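Local coordinates for putative enoyl-CoA hydratase/isomerase (Bordetella parapertussis, PDB 3ISA), which probably acts on acyl-CoA thioesters as an enoyl-CoA hydratase or isomerase of the crotonase superfamily, at residues D[102-106]-D[186-190]. Sequence-based numbering, arbitrary orientation.
Sequences LALAH and WPALI
Trp186 offers one face of its indole to Leu104 and the far edge of its six-membered ring to His106 and Ala105. Leu104 CB stands 3.6 Å from the centroid of that ring and only 7° off its normal, which defines a CH-pi contact. Chi1 of -61° sets Leu104 CG beside the backbone N, and the leucine runs back along the indole in the opposite sense. Its CD2 lies 3.9 Å from Trp186 CG. At the edge, His106 ND1 lies in the indole plane, 3.8 Å from Trp186 CH2; the two rings are inclined at 68°, an oblique pairing. Ala105 O comes within 3.4 Å of Trp186 CZ2. Further along the helix, Leu104 CD1 meets Ile190 CD1 at 4.0 Å, and Leu102 CD2 meets Ile190 CG1 at 3.9 Å, those two side chains crossing nearly at right angles. The axes of strand 102-105 and helix 186-190 approach to 10.4 Å, nearly antiparallel; by CA atoms Leu104 pairs with Trp186, the helix's first residue, and Leu102 with Ile190. Trp186 NE1 hydrogen-bonds to Ala181 O and His106 NE2 to Gly60 O, both outside the two segments. With none joining the segments themselves, cohesion probably rests on dispersion and CH-pi contact.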
loop_
_atom_site.group_PDB
_atom_site.type_symbol
_atom_site.label_atom_id
_atom_site.label_comp_id
_atom_site.label_asym_id
_atom_site.label_seq_id
_atom_site.Cartn_x
_atom_site.Cartn_y
_atom_site.Cartn_z
ATOM N N LEU D 102 -3.169 -24.386 16.719
ATOM C CA LEU D 102 -2.885 -25.730 16.245
ATOM C C LEU D 102 -4.186 -26.407 15.821
ATOM O O LEU D 102 -5.160 -26.452 16.583
ATOM C CB LEU D 102 -2.178 -26.551 17.346
ATOM C CG LEU D 102 -2.053 -28.087 17.203
ATOM C CD1 LEU D 102 -1.187 -28.437 16.024
ATOM C CD2 LEU D 102 -1.463 -28.718 18.455
ATOM N N ALA D 103 -4.201 -26.964 14.621
ATOM C CA ALA D 103 -5.374 -27.689 14.164
ATOM C C ALA D 103 -4.991 -29.134 13.862
ATOM O O ALA D 103 -3.899 -29.399 13.368
ATOM C CB ALA D 103 -5.974 -27.032 12.955
ATOM N N LEU D 104 -5.908 -30.045 14.157
ATOM C CA LEU D 104 -5.672 -31.468 14.010
ATOM C C LEU D 104 -6.859 -32.059 13.269
ATOM O O LEU D 104 -7.964 -32.145 13.821
ATOM C CB LEU D 104 -5.516 -32.118 15.389
ATOM C CG LEU D 104 -4.356 -31.645 16.274
ATOM C CD1 LEU D 104 -4.607 -32.053 17.731
ATOM C CD2 LEU D 104 -3.010 -32.150 15.779
ATOM N N ALA D 105 -6.644 -32.403 11.997
ATOM C CA ALA D 105 -7.733 -32.835 11.118
ATOM C C ALA D 105 -7.679 -34.330 10.866
ATOM O O ALA D 105 -6.600 -34.924 10.839
ATOM C CB ALA D 105 -7.678 -32.119 9.790
ATOM N N HIS D 106 -8.856 -34.911 10.676
ATOM C CA HIS D 106 -8.992 -36.297 10.283
ATOM C C HIS D 106 -10.242 -36.393 9.435
ATOM O O HIS D 106 -11.015 -35.435 9.381
ATOM C CB HIS D 106 -9.003 -37.243 11.506
ATOM C CG HIS D 106 -10.191 -37.087 12.413
ATOM N ND1 HIS D 106 -10.415 -35.956 13.167
ATOM C CD2 HIS D 106 -11.192 -37.945 12.719
ATOM C CE1 HIS D 106 -11.521 -36.112 13.873
ATOM N NE2 HIS D 106 -12.014 -37.309 13.617
ATOM N N TRP D 186 -1.183 -37.203 18.575
ATOM C CA TRP D 186 -1.734 -35.856 18.796
ATOM C C TRP D 186 -1.457 -35.258 20.198
ATOM O O TRP D 186 -1.042 -34.090 20.270
ATOM C CB TRP D 186 -3.214 -35.792 18.395
ATOM C CG TRP D 186 -3.463 -35.892 16.896
ATOM C CD1 TRP D 186 -2.536 -36.109 15.914
ATOM C CD2 TRP D 186 -4.731 -35.779 16.227
ATOM N NE1 TRP D 186 -3.144 -36.124 14.679
ATOM C CE2 TRP D 186 -4.491 -35.933 14.846
ATOM C CE3 TRP D 186 -6.055 -35.577 16.669
ATOM C CZ2 TRP D 186 -5.517 -35.882 13.896
ATOM C CZ3 TRP D 186 -7.073 -35.525 15.724
ATOM C CH2 TRP D 186 -6.796 -35.674 14.351
ATOM N N PRO D 187 -1.651 -36.036 21.308
ATOM C CA PRO D 187 -1.258 -35.462 22.610
ATOM C C PRO D 187 0.180 -34.926 22.693
ATOM O O PRO D 187 0.382 -33.840 23.242
ATOM C CB PRO D 187 -1.481 -36.629 23.592
ATOM C CG PRO D 187 -2.606 -37.387 22.975
ATOM C CD PRO D 187 -2.253 -37.378 21.499
ATOM N N ALA D 188 1.151 -35.656 22.138
ATOM C CA ALA D 188 2.544 -35.201 22.108
ATOM C C ALA D 188 2.741 -33.922 21.271
ATOM O O ALA D 188 3.537 -33.038 21.643
ATOM C CB ALA D 188 3.469 -36.313 21.622
ATOM N N LEU D 189 2.013 -33.824 20.159
ATOM C CA LEU D 189 2.048 -32.618 19.317
ATOM C C LEU D 189 1.493 -31.406 20.063
ATOM O O LEU D 189 2.013 -30.294 19.937
ATOM C CB LEU D 189 1.284 -32.839 18.007
ATOM C CG LEU D 189 1.892 -33.804 16.984
ATOM C CD1 LEU D 189 0.924 -33.969 15.808
ATOM C CD2 LEU D 189 3.262 -33.340 16.509
ATOM N N ILE D 190 0.450 -31.636 20.856
ATOM C CA ILE D 190 -0.154 -30.567 21.657
ATOM C C ILE D 190 0.833 -30.069 22.710
ATOM O O ILE D 190 1.036 -28.851 22.867
ATOM C CB ILE D 190 -1.493 -31.011 22.295
ATOM C CG1 ILE D 190 -2.523 -31.243 21.187
ATOM C CG2 ILE D 190 -1.997 -29.949 23.309
ATOM C CD1 ILE D 190 -3.809 -31.939 21.639
#